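PDB 4R1D: uncharacterized protein from Pseudomonas aeruginosa PAO1, which probably acts as a lipase of the alpha/beta hydrolase family, binds calcium, and is held in a complex with the inhibitor Tli4. Local coordinates for residues R357-N362 / Y366-K371; R308-V313 / E381-Y386. All coordinates share one frame; numbering follows the deposited sequence.

Contact 1: R357-N362 / Y366-K371; sequences RAYPQN and YEEIYK
Glu368 reaches Gln361 and Asn362 because its first torsion (chi1 -61°) sets CG beside the backbone N and the chain then runs out extended, carrying the carboxylate from helix 365-370 to the peptide groups that follow strand 358-359. Across the contact each oxygen takes one backbone N-H. Gln361 N donates to Glu368 OE1 at 2.6 Å in a nearly straight bond (168°), while Asn362 N donates to Glu368 OE2 at 2.8 Å and is more bent (150°). Both donors come from the syn side and lie only modestly out of the carboxylate plane, so two successive amides fix the rotation of the group. OE2 also accepts from the backbone N of Asp364, just ahead of the helix, which brings the grip on the carboxylate to three N-H groups and would probably stabilise its negative charge. Pro360 CB rests 3.6 Å from Glu368 OE2.

Beside the carboxylate, Ile369 packs CD1 against Tyr359 CB at 3.8 Å and against Pro360 CD at 4.0 Å. A cis peptide bond precedes Pro360 and turns the chain as it leaves the strand. The Tyr359 ring offers its edge to Glu368 OE1, and Tyr359 OH accepts a nearly straight bond from Arg357 NE at 3.0 Å, lying in the guanidinium plane.

One helix carboxylate thus binds two successive amides and joins helix 365-370 to the short strand 358-359, an outermost strand of a small mixed sheet that runs antiparallel to 339-342.

Contact 2: R308-V313 / E381-Y386; sequences RNAGEV and EQNSQY
Gly311 and Tyr386 meet through a CH-pi contact, and it dominates the interface. The glycine CA sits over the middle of the phenol ring, 3.3 Å from the centroid and only 6° from the ring normal, so the ring lies flat against the backbone at the first turn of helix 310-317. Gln385 CG covers the opposite face, nearer the rim. With chi1 at -61°, Tyr386 CG stands beside its own backbone N, and the ring is carried over Gly311.

A lesser van der Waals contact sets Ala310 CB against Asn383 ND2 at 3.7 Å.

No hydrogen bond crosses directly between the segments, but polar bonds order each side. Segment 308-313 has a classic helix N-cap, in which Asn309 OD1 accepts Glu312 N at 3.1 Å; the extended Glu312 side chain reaches Arg308 N, which meets Glu312 OE1 on its anti side at 2.8 Å. Across the way, Gln382 NE2 donates to Asn383 OD1 at 3.0 Å from above the Asn383 carbonyl plane, although the bond lies in the amide plane of Gln382; that oxygen also lies at the edge of the Tyr386 ring, in its plane. Glu463 bridges the two segments from outside, taking Gly311 N on OE1 and pairing through OE2 with the Tyr386 hydroxyl.

How the contacts relate
The contacts differ greatly in chain separation. Contact 2 joins segments 68 residues apart, and both segments of contact 1 fall between them in sequence: the order is 308-313, 357-362, 366-371, then 381-386. Their centres lie 20 Å apart, with nearest atoms about 8 Å apart, so they do not touch. Contact 1 ties the edge of the small mixed sheet to helix 365-370; contact 2 places the loop that follows this helix, and precedes helix 400-421, against helix 310-317. Helix 400-421 borders both, packing on Tyr366 and Tyr370 and supplying Arg401 to Ser384. Away from the calcium site, the two together hold the chain from the edge strand through helix 365-370 to its following loop.

Contact 1: R357-N362 / Y366-K371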
# COMPACT_ATOMS: atom_id res chain seq x y z
N ARG A 357 14.96 -31.06 -0.77
CA ARG A 357 14.17 -30.02 -1.43
C ARG A 357 13.68 -29.04 -0.37
O ARG A 357 12.49 -28.99 -0.03
CB ARG A 357 13.04 -30.66 -2.21
CG ARG A 357 13.56 -31.71 -3.21
CD ARG A 357 12.55 -32.08 -4.28
NE ARG A 357 12.26 -30.97 -5.19
CZ ARG A 357 11.42 -31.05 -6.21
NH1 ARG A 357 10.78 -32.18 -6.46
NH2 ARG A 357 11.21 -30.01 -7.00
N ALA A 358 14.64 -28.28 0.15
CA ALA A 358 14.46 -27.29 1.19
C ALA A 358 15.08 -26.01 0.64
O ALA A 358 16.30 -25.92 0.47
CB ALA A 358 15.19 -27.73 2.44
N TYR A 359 14.25 -25.01 0.35
CA TYR A 359 14.70 -23.83 -0.38
C TYR A 359 14.65 -22.58 0.50
O TYR A 359 13.80 -22.49 1.39
CB TYR A 359 13.81 -23.65 -1.61
CG TYR A 359 13.78 -24.88 -2.49
CD1 TYR A 359 12.85 -25.89 -2.28
CD2 TYR A 359 14.69 -25.04 -3.53
CE1 TYR A 359 12.82 -27.03 -3.09
CE2 TYR A 359 14.67 -26.18 -4.34
CZ TYR A 359 13.73 -27.17 -4.11
OH TYR A 359 13.71 -28.31 -4.91
N PRO A 360 15.58 -21.62 0.28
CA PRO A 360 16.68 -21.70 -0.68
C PRO A 360 17.68 -22.80 -0.30
O PRO A 360 17.89 -23.05 0.89
CB PRO A 360 17.39 -20.35 -0.55
CG PRO A 360 16.40 -19.45 0.13
CD PRO A 360 15.57 -20.34 1.00
N GLN A 361 18.28 -23.42 -1.31
CA GLN A 361 19.29 -24.45 -1.11
C GLN A 361 20.67 -23.81 -1.07
O GLN A 361 21.59 -24.32 -0.40
CB GLN A 361 19.25 -25.46 -2.27
CG GLN A 361 17.96 -26.25 -2.41
CD GLN A 361 18.04 -27.24 -3.56
OE1 GLN A 361 17.78 -28.44 -3.39
NE2 GLN A 361 18.41 -26.75 -4.73
N ASN A 362 20.82 -22.69 -1.78
CA ASN A 362 22.11 -22.00 -1.81
C ASN A 362 22.00 -20.50 -1.53
O ASN A 362 22.67 -19.68 -2.16
CB ASN A 362 22.86 -22.25 -3.12
CG ASN A 362 24.30 -21.74 -3.06
OD1 ASN A 362 24.96 -21.83 -2.03
ND2 ASN A 362 24.77 -21.18 -4.17
N TYR A 366 15.95 -15.21 -4.32
CA TYR A 366 15.53 -14.44 -5.50
C TYR A 366 15.48 -15.31 -6.75
O TYR A 366 14.47 -15.31 -7.47
CB TYR A 366 16.42 -13.21 -5.70
CG TYR A 366 16.59 -12.44 -4.41
CD1 TYR A 366 15.58 -11.60 -3.94
CD2 TYR A 366 17.74 -12.58 -3.64
CE1 TYR A 366 15.73 -10.92 -2.74
CE2 TYR A 366 17.89 -11.90 -2.44
CZ TYR A 366 16.89 -11.07 -2.00
OH TYR A 366 17.05 -10.40 -0.82
N GLU A 367 16.54 -16.08 -6.99
CA GLU A 367 16.58 -16.94 -8.17
C GLU A 367 15.93 -18.30 -7.91
O GLU A 367 15.26 -18.85 -8.78
CB GLU A 367 18.03 -17.15 -8.63
CG GLU A 367 18.78 -15.88 -8.98
CD GLU A 367 18.23 -15.18 -10.21
OE1 GLU A 367 17.72 -15.87 -11.12
OE2 GLU A 367 18.30 -13.93 -10.27
N GLU A 368 16.13 -18.84 -6.72
CA GLU A 368 15.64 -20.17 -6.39
C GLU A 368 14.13 -20.26 -6.22
O GLU A 368 13.52 -21.28 -6.51
CB GLU A 368 16.33 -20.71 -5.14
CG GLU A 368 17.83 -20.83 -5.28
CD GLU A 368 18.42 -21.57 -4.11
OE1 GLU A 368 17.94 -22.68 -3.82
OE2 GLU A 368 19.34 -21.03 -3.46
N ILE A 369 13.52 -19.18 -5.75
CA ILE A 369 12.09 -19.19 -5.43
C ILE A 369 11.33 -18.09 -6.16
O ILE A 369 10.39 -18.37 -6.90
CB ILE A 369 11.88 -19.05 -3.92
CG1 ILE A 369 12.59 -20.18 -3.17
CG2 ILE A 369 10.40 -19.07 -3.58
CD1 ILE A 369 12.61 -20.01 -1.64
N TYR A 370 11.74 -16.84 -5.97
CA TYR A 370 10.92 -15.71 -6.42
C TYR A 370 10.75 -15.61 -7.94
O TYR A 370 9.66 -15.32 -8.42
CB TYR A 370 11.40 -14.37 -5.85
CG TYR A 370 11.59 -14.39 -4.35
CD1 TYR A 370 10.89 -15.29 -3.56
CD2 TYR A 370 12.48 -13.51 -3.73
CE1 TYR A 370 11.07 -15.33 -2.19
CE2 TYR A 370 12.67 -13.54 -2.36
CZ TYR A 370 11.97 -14.46 -1.59
OH TYR A 370 12.16 -14.49 -0.23
N LYS A 371 11.83 -15.85 -8.69
CA LYS A 371 11.77 -15.84 -10.15
C LYS A 371 11.53 -17.23 -10.76
O LYS A 371 11.27 -17.36 -11.95
CB LYS A 371 13.03 -15.20 -10.75
CG LYS A 371 13.16 -13.71 -10.41
CD LYS A 371 14.17 -13.00 -11.32
CE LYS A 371 15.56 -13.07 -10.74
NZ LYS A 371 16.56 -12.30 -11.54

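Contact 2: R308-V313 / E381-Y386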
# COMPACT_ATOMS: atom_id res chain seq x y z
N ARG A 308 -8.30 -13.21 -1.74
CA ARG A 308 -8.74 -14.45 -1.10
C ARG A 308 -8.24 -15.69 -1.82
O ARG A 308 -8.57 -16.81 -1.43
CB ARG A 308 -10.26 -14.49 -1.04
CG ARG A 308 -10.86 -13.41 -0.19
CD ARG A 308 -10.36 -13.52 1.23
NE ARG A 308 -11.05 -12.57 2.09
CZ ARG A 308 -10.75 -12.36 3.36
NH1 ARG A 308 -9.76 -13.04 3.93
NH2 ARG A 308 -11.44 -11.47 4.06
N ASN A 309 -7.47 -15.49 -2.87
CA ASN A 309 -6.77 -16.59 -3.54
C ASN A 309 -5.49 -16.07 -4.18
O ASN A 309 -5.19 -14.86 -4.15
CB ASN A 309 -7.68 -17.33 -4.54
CG ASN A 309 -8.21 -16.43 -5.64
OD1 ASN A 309 -7.51 -15.55 -6.13
ND2 ASN A 309 -9.46 -16.66 -6.05
N ALA A 310 -4.73 -16.99 -4.75
CA ALA A 310 -3.44 -16.67 -5.35
C ALA A 310 -3.53 -15.53 -6.36
O ALA A 310 -2.74 -14.59 -6.32
CB ALA A 310 -2.86 -17.91 -6.03
N GLY A 311 -4.48 -15.63 -7.29
CA GLY A 311 -4.56 -14.69 -8.40
C GLY A 311 -4.84 -13.28 -7.91
O GLY A 311 -4.31 -12.31 -8.46
N GLU A 312 -5.69 -13.16 -6.90
CA GLU A 312 -6.05 -11.84 -6.37
C GLU A 312 -4.86 -11.18 -5.69
O GLU A 312 -4.57 -10.01 -5.92
CB GLU A 312 -7.23 -11.95 -5.41
CG GLU A 312 -8.52 -12.28 -6.16
CD GLU A 312 -9.74 -12.35 -5.27
OE1 GLU A 312 -9.63 -12.23 -4.03
OE2 GLU A 312 -10.84 -12.58 -5.82
N VAL A 313 -4.16 -11.93 -4.85
CA VAL A 313 -3.03 -11.35 -4.14
C VAL A 313 -1.90 -11.07 -5.10
O VAL A 313 -1.29 -10.01 -5.06
CB VAL A 313 -2.52 -12.30 -3.05
CG1 VAL A 313 -1.27 -11.71 -2.39
CG2 VAL A 313 -3.61 -12.56 -2.02
N GLU A 381 4.08 -20.61 -13.48
CA GLU A 381 3.58 -20.29 -14.80
C GLU A 381 2.05 -20.14 -14.80
O GLU A 381 1.50 -19.27 -15.48
CB GLU A 381 4.00 -21.38 -15.79
CG GLU A 381 3.92 -20.94 -17.23
CD GLU A 381 4.83 -19.76 -17.52
OE1 GLU A 381 6.06 -19.94 -17.51
OE2 GLU A 381 4.31 -18.64 -17.75
N GLN A 382 1.37 -20.97 -14.02
CA GLN A 382 -0.09 -20.92 -13.98
C GLN A 382 -0.59 -19.55 -13.53
O GLN A 382 -1.74 -19.21 -13.76
CB GLN A 382 -0.64 -21.99 -13.03
CG GLN A 382 -0.18 -21.83 -11.59
CD GLN A 382 -1.07 -22.56 -10.61
OE1 GLN A 382 -1.03 -23.78 -10.50
NE2 GLN A 382 -1.90 -21.80 -9.89
N ASN A 383 0.27 -18.78 -12.87
CA ASN A 383 -0.14 -17.50 -12.28
C ASN A 383 0.40 -16.28 -13.02
O ASN A 383 0.19 -15.14 -12.59
CB ASN A 383 0.23 -17.43 -10.79
CG ASN A 383 -0.65 -18.32 -9.93
OD1 ASN A 383 -1.66 -18.86 -10.40
ND2 ASN A 383 -0.28 -18.48 -8.66
N SER A 384 1.10 -16.51 -14.13
CA SER A 384 1.63 -15.42 -14.95
C SER A 384 0.52 -14.50 -15.46
O SER A 384 0.74 -13.30 -15.63
CB SER A 384 2.41 -15.98 -16.15
OG SER A 384 3.42 -16.88 -15.74
N GLN A 385 -0.65 -15.08 -15.68
CA GLN A 385 -1.80 -14.37 -16.24
C GLN A 385 -2.21 -13.22 -15.33
O GLN A 385 -2.84 -12.27 -15.78
CB GLN A 385 -2.99 -15.32 -16.40
CG GLN A 385 -3.38 -16.03 -15.11
CD GLN A 385 -4.55 -16.98 -15.29
OE1 GLN A 385 -5.53 -16.65 -15.95
NE2 GLN A 385 -4.45 -18.16 -14.70
N TYR A 386 -1.84 -13.31 -14.06
CA TYR A 386 -2.25 -12.29 -13.09
C TYR A 386 -1.30 -11.10 -13.01
O TYR A 386 -1.64 -10.06 -12.41
CB TYR A 386 -2.44 -12.93 -11.71
CG TYR A 386 -3.51 -14.00 -11.70
CD1 TYR A 386 -4.85 -13.65 -11.89
CD2 TYR A 386 -3.21 -15.34 -11.50
CE1 TYR A 386 -5.84 -14.60 -11.87
CE2 TYR A 386 -4.21 -16.31 -11.47
CZ TYR A 386 -5.53 -15.93 -11.66
OH TYR A 386 -6.54 -16.87 -11.65